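Local atomic coordinates of extracellular ligand-binding receptor (Desulfitobacterium hafniense, PDB entry 4Q6B), a protein that probably serves as the substrate-binding receptor of an ABC transporter for amino acids, holding leucine between its two lobes. Residues A[287-299]-A[314-328]. Residues are numbered along the deposited sequence; the frame is centred on the assembly and turned at random. Where two conformers were deposited one is given.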
# COMPACT_ATOMS: atom_id res chain seq x y z
N ALA A 287 -9.82 4.03 -0.17
CA ALA A 287 -10.34 2.73 -0.64
C ALA A 287 -9.84 1.53 0.19
O ALA A 287 -10.61 0.63 0.54
CB ALA A 287 -10.01 2.53 -2.15
N ALA A 288 -8.55 1.51 0.50
CA ALA A 288 -7.96 0.46 1.34
C ALA A 288 -8.53 0.50 2.77
O ALA A 288 -8.83 -0.55 3.36
CB ALA A 288 -6.43 0.61 1.35
N GLY A 289 -8.69 1.70 3.33
CA GLY A 289 -9.35 1.85 4.63
C GLY A 289 -10.78 1.35 4.62
O GLY A 289 -11.24 0.67 5.57
N TYR A 290 -11.54 1.70 3.58
CA TYR A 290 -12.91 1.27 3.45
C TYR A 290 -12.97 -0.26 3.38
O TYR A 290 -13.73 -0.91 4.15
CB TYR A 290 -13.55 1.96 2.21
CG TYR A 290 -15.02 1.63 2.01
CD1 TYR A 290 -15.42 0.47 1.34
CD2 TYR A 290 -16.00 2.48 2.49
CE1 TYR A 290 -16.78 0.19 1.13
CE2 TYR A 290 -17.35 2.21 2.32
CZ TYR A 290 -17.74 1.05 1.64
OH TYR A 290 -19.09 0.80 1.47
N ASP A 291 -12.17 -0.87 2.51
CA ASP A 291 -12.22 -2.33 2.41
C ASP A 291 -11.77 -2.98 3.74
O ASP A 291 -12.33 -4.06 4.10
CB ASP A 291 -11.35 -2.87 1.27
CG ASP A 291 -12.10 -2.90 -0.07
OD1 ASP A 291 -13.31 -2.58 -0.15
OD2 ASP A 291 -11.44 -3.26 -1.07
N ALA A 292 -10.87 -2.33 4.48
CA ALA A 292 -10.40 -2.99 5.71
C ALA A 292 -11.54 -3.05 6.73
O ALA A 292 -11.68 -4.01 7.44
CB ALA A 292 -9.22 -2.21 6.32
N VAL A 293 -12.28 -1.96 6.86
CA VAL A 293 -13.40 -1.90 7.79
C VAL A 293 -14.47 -2.89 7.36
O VAL A 293 -14.99 -3.65 8.19
CB VAL A 293 -14.02 -0.47 7.89
CG1 VAL A 293 -15.38 -0.49 8.64
CG2 VAL A 293 -13.06 0.49 8.57
N ILE A 294 -14.76 -2.96 6.06
CA ILE A 294 -15.84 -3.83 5.62
C ILE A 294 -15.44 -5.30 5.84
O ILE A 294 -16.27 -6.13 6.28
CB ILE A 294 -16.24 -3.60 4.15
CG1 ILE A 294 -16.77 -2.17 3.91
CG2 ILE A 294 -17.34 -4.60 3.74
CD1 ILE A 294 -17.93 -1.78 4.75
N LEU A 295 -14.17 -5.61 5.51
CA LEU A 295 -13.62 -6.96 5.67
C LEU A 295 -13.68 -7.37 7.14
O LEU A 295 -14.20 -8.44 7.48
CB LEU A 295 -12.14 -6.98 5.21
CG LEU A 295 -11.68 -7.22 3.76
CD1 LEU A 295 -10.39 -6.45 3.38
CD2 LEU A 295 -11.47 -8.72 3.55
N LEU A 296 -13.18 -6.51 8.02
CA LEU A 296 -13.15 -6.86 9.45
C LEU A 296 -14.57 -7.02 10.01
O LEU A 296 -14.86 -7.90 10.85
CB LEU A 296 -12.41 -5.83 10.28
CG LEU A 296 -10.92 -5.79 10.03
CD1 LEU A 296 -10.32 -4.54 10.70
CD2 LEU A 296 -10.26 -7.04 10.60
N ALA A 297 -15.49 -6.19 9.54
CA ALA A 297 -16.86 -6.30 10.07
C ALA A 297 -17.49 -7.61 9.64
O ALA A 297 -18.19 -8.26 10.43
CB ALA A 297 -17.72 -5.07 9.65
N GLU A 298 -17.22 -8.02 8.39
CA GLU A 298 -17.77 -9.28 7.91
C GLU A 298 -17.19 -10.42 8.75
O GLU A 298 -17.94 -11.28 9.20
CB GLU A 298 -17.46 -9.46 6.41
CG GLU A 298 -18.19 -10.59 5.76
CD GLU A 298 -18.46 -10.31 4.29
OE1 GLU A 298 -18.85 -9.16 3.96
OE2 GLU A 298 -18.27 -11.22 3.46
N ALA A 299 -15.88 -10.41 8.99
CA ALA A 299 -15.29 -11.51 9.81
C ALA A 299 -15.82 -11.47 11.23
O ALA A 299 -16.10 -12.52 11.86
CB ALA A 299 -13.78 -11.45 9.80
N GLY A 314 -10.80 -16.42 11.20
CA GLY A 314 -12.02 -16.03 10.52
C GLY A 314 -11.73 -15.22 9.27
O GLY A 314 -12.43 -15.37 8.27
N LEU A 315 -10.71 -14.37 9.32
CA LEU A 315 -10.31 -13.63 8.10
C LEU A 315 -9.82 -14.54 6.98
O LEU A 315 -10.15 -14.35 5.78
CB LEU A 315 -9.23 -12.58 8.40
CG LEU A 315 -9.72 -11.30 9.09
CD1 LEU A 315 -8.50 -10.53 9.54
CD2 LEU A 315 -10.58 -10.45 8.18
N ARG A 316 -9.03 -15.54 7.35
CA ARG A 316 -8.58 -16.53 6.38
C ARG A 316 -9.74 -17.36 5.82
O ARG A 316 -9.78 -17.67 4.63
CB ARG A 316 -7.51 -17.42 7.01
CG ARG A 316 -6.18 -16.63 7.22
CD ARG A 316 -5.07 -17.53 7.74
NE ARG A 316 -3.86 -16.71 7.76
CZ ARG A 316 -3.38 -16.09 8.83
NH1 ARG A 316 -3.95 -16.25 10.03
NH2 ARG A 316 -2.30 -15.33 8.70
N ASP A 317 -10.72 -17.64 6.66
CA ASP A 317 -11.88 -18.45 6.29
C ASP A 317 -12.77 -17.73 5.27
O ASP A 317 -13.57 -18.40 4.60
CB ASP A 317 -12.70 -18.81 7.52
CG ASP A 317 -12.09 -19.97 8.33
OD1 ASP A 317 -12.53 -20.18 9.48
OD2 ASP A 317 -11.19 -20.67 7.79
N LEU A 318 -12.64 -16.42 5.14
CA LEU A 318 -13.43 -15.72 4.11
C LEU A 318 -13.08 -16.20 2.71
O LEU A 318 -13.94 -16.21 1.82
CB LEU A 318 -13.27 -14.21 4.21
CG LEU A 318 -13.91 -13.69 5.48
CD1 LEU A 318 -13.64 -12.21 5.65
CD2 LEU A 318 -15.38 -13.98 5.54
N GLY A 319 -11.83 -16.61 2.49
CA GLY A 319 -11.44 -17.08 1.17
C GLY A 319 -11.46 -15.84 0.30
O GLY A 319 -11.30 -14.74 0.82
N PRO A 320 -11.72 -16.01 -1.01
CA PRO A 320 -11.83 -14.81 -1.86
C PRO A 320 -13.00 -13.94 -1.46
O PRO A 320 -14.11 -14.42 -1.21
CB PRO A 320 -12.04 -15.38 -3.25
CG PRO A 320 -12.34 -16.77 -3.08
CD PRO A 320 -11.89 -17.25 -1.75
N TRP A 321 -12.74 -12.65 -1.34
CA TRP A 321 -13.75 -11.71 -0.87
C TRP A 321 -13.71 -10.42 -1.71
O TRP A 321 -12.65 -9.78 -1.84
CB TRP A 321 -13.42 -11.35 0.56
CG TRP A 321 -14.37 -10.42 1.21
CD1 TRP A 321 -15.52 -10.76 1.85
CD2 TRP A 321 -14.25 -9.00 1.32
NE1 TRP A 321 -16.13 -9.64 2.35
CE2 TRP A 321 -15.37 -8.54 2.03
CE3 TRP A 321 -13.31 -8.07 0.86
CZ2 TRP A 321 -15.58 -7.19 2.32
CZ3 TRP A 321 -13.52 -6.72 1.14
CH2 TRP A 321 -14.64 -6.30 1.87
N GLU A 322 -14.86 -10.03 -2.27
CA GLU A 322 -14.90 -8.88 -3.17
C GLU A 322 -15.07 -7.58 -2.45
O GLU A 322 -16.02 -7.41 -1.66
CB GLU A 322 -16.06 -9.08 -4.16
CG GLU A 322 -16.00 -10.41 -4.85
CD GLU A 322 -15.00 -10.45 -5.99
OE1 GLU A 322 -14.94 -11.49 -6.69
OE2 GLU A 322 -14.29 -9.45 -6.22
N GLY A 323 -14.18 -6.63 -2.77
CA GLY A 323 -14.16 -5.31 -2.15
C GLY A 323 -14.13 -4.24 -3.24
O GLY A 323 -14.17 -4.55 -4.42
N VAL A 324 -13.98 -2.98 -2.83
CA VAL A 324 -13.93 -1.90 -3.81
C VAL A 324 -12.62 -1.90 -4.57
O VAL A 324 -12.53 -1.38 -5.68
CB VAL A 324 -14.16 -0.52 -3.15
CG1 VAL A 324 -15.42 -0.58 -2.27
CG2 VAL A 324 -12.93 -0.06 -2.35
N MSE A 325 -11.59 -2.50 -3.96
CA MSE A 325 -10.27 -2.54 -4.62
C MSE A 325 -10.20 -3.67 -5.66
O MSE A 325 -9.27 -3.70 -6.48
CB MSE A 325 -9.21 -2.77 -3.56
CG MSE A 325 -9.01 -1.57 -2.68
SE MSE A 325 -7.70 -2.02 -1.30
CE MSE A 325 -6.25 -2.72 -2.46
N GLY A 326 -11.13 -4.61 -5.59
CA GLY A 326 -11.01 -5.86 -6.35
C GLY A 326 -11.17 -7.09 -5.43
O GLY A 326 -11.76 -7.01 -4.33
N MSE A 327 -10.64 -8.23 -5.86
CA MSE A 327 -10.80 -9.41 -5.05
C MSE A 327 -9.66 -9.58 -4.07
O MSE A 327 -8.48 -9.57 -4.47
CB MSE A 327 -11.00 -10.66 -5.88
CG MSE A 327 -11.26 -11.85 -5.00
SE MSE A 327 -9.62 -12.85 -4.70
CE MSE A 327 -9.92 -14.10 -6.14
N HIS A 328 -10.03 -9.73 -2.80
CA HIS A 328 -9.08 -9.91 -1.70
C HIS A 328 -9.00 -11.38 -1.34
O HIS A 328 -9.99 -12.08 -1.43
CB HIS A 328 -9.56 -9.14 -0.46
CG HIS A 328 -9.46 -7.64 -0.59
ND1 HIS A 328 -8.31 -6.93 -0.30
CD2 HIS A 328 -10.39 -6.71 -0.94
CE1 HIS A 328 -8.53 -5.64 -0.48
NE2 HIS A 328 -9.78 -5.48 -0.87
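Trp-321 presents the edge of its indole to Ile-294, whose CG2 lies near the ring plane, 3.4 Å from CZ2. Leu-295 covers one face of the indole and, through CD1, a face of the His-328 ring, but these CH-pi contacts belong to one of two leucine conformers and are doubtful in detail.

Asp-291 illustrates how one buried carboxylate can organise a hairpin turn. With CG anti to the carbonyl carbon (chi1 -87°), the carboxylate is carried to the turn, where OD1 takes the Val-324 N-H through its syn lone pair, at 2.8 Å and 164°. OD2 accepts twice, from opposite faces of the carboxylate plane: Met-325 N at 3.0 Å and His-328 NE2 at 2.8 Å. The imidazole stands nearly perpendicular to the carboxylate (81°), and its ND1 is bonded to Asp-336, which would tend to keep the histidine protonated. Gly-323 CA lies 3.5 Å from Asp-291 OD1.

Farther along, Ala-299 CB packs on Leu-315 CD2 at 3.7 Å. This is packing within one lobe of a leucine-binding-family periplasmic binding protein, away from the annotated sites, though the Ala-288 side chain is about 9 Å from the bound leucine. Helix 284-301 thus lies between the 321-323/326-328 hairpin with helix 311-317 and, across its other sides, helix 26-39 and strand 75-79 of the five-stranded parallel sheet.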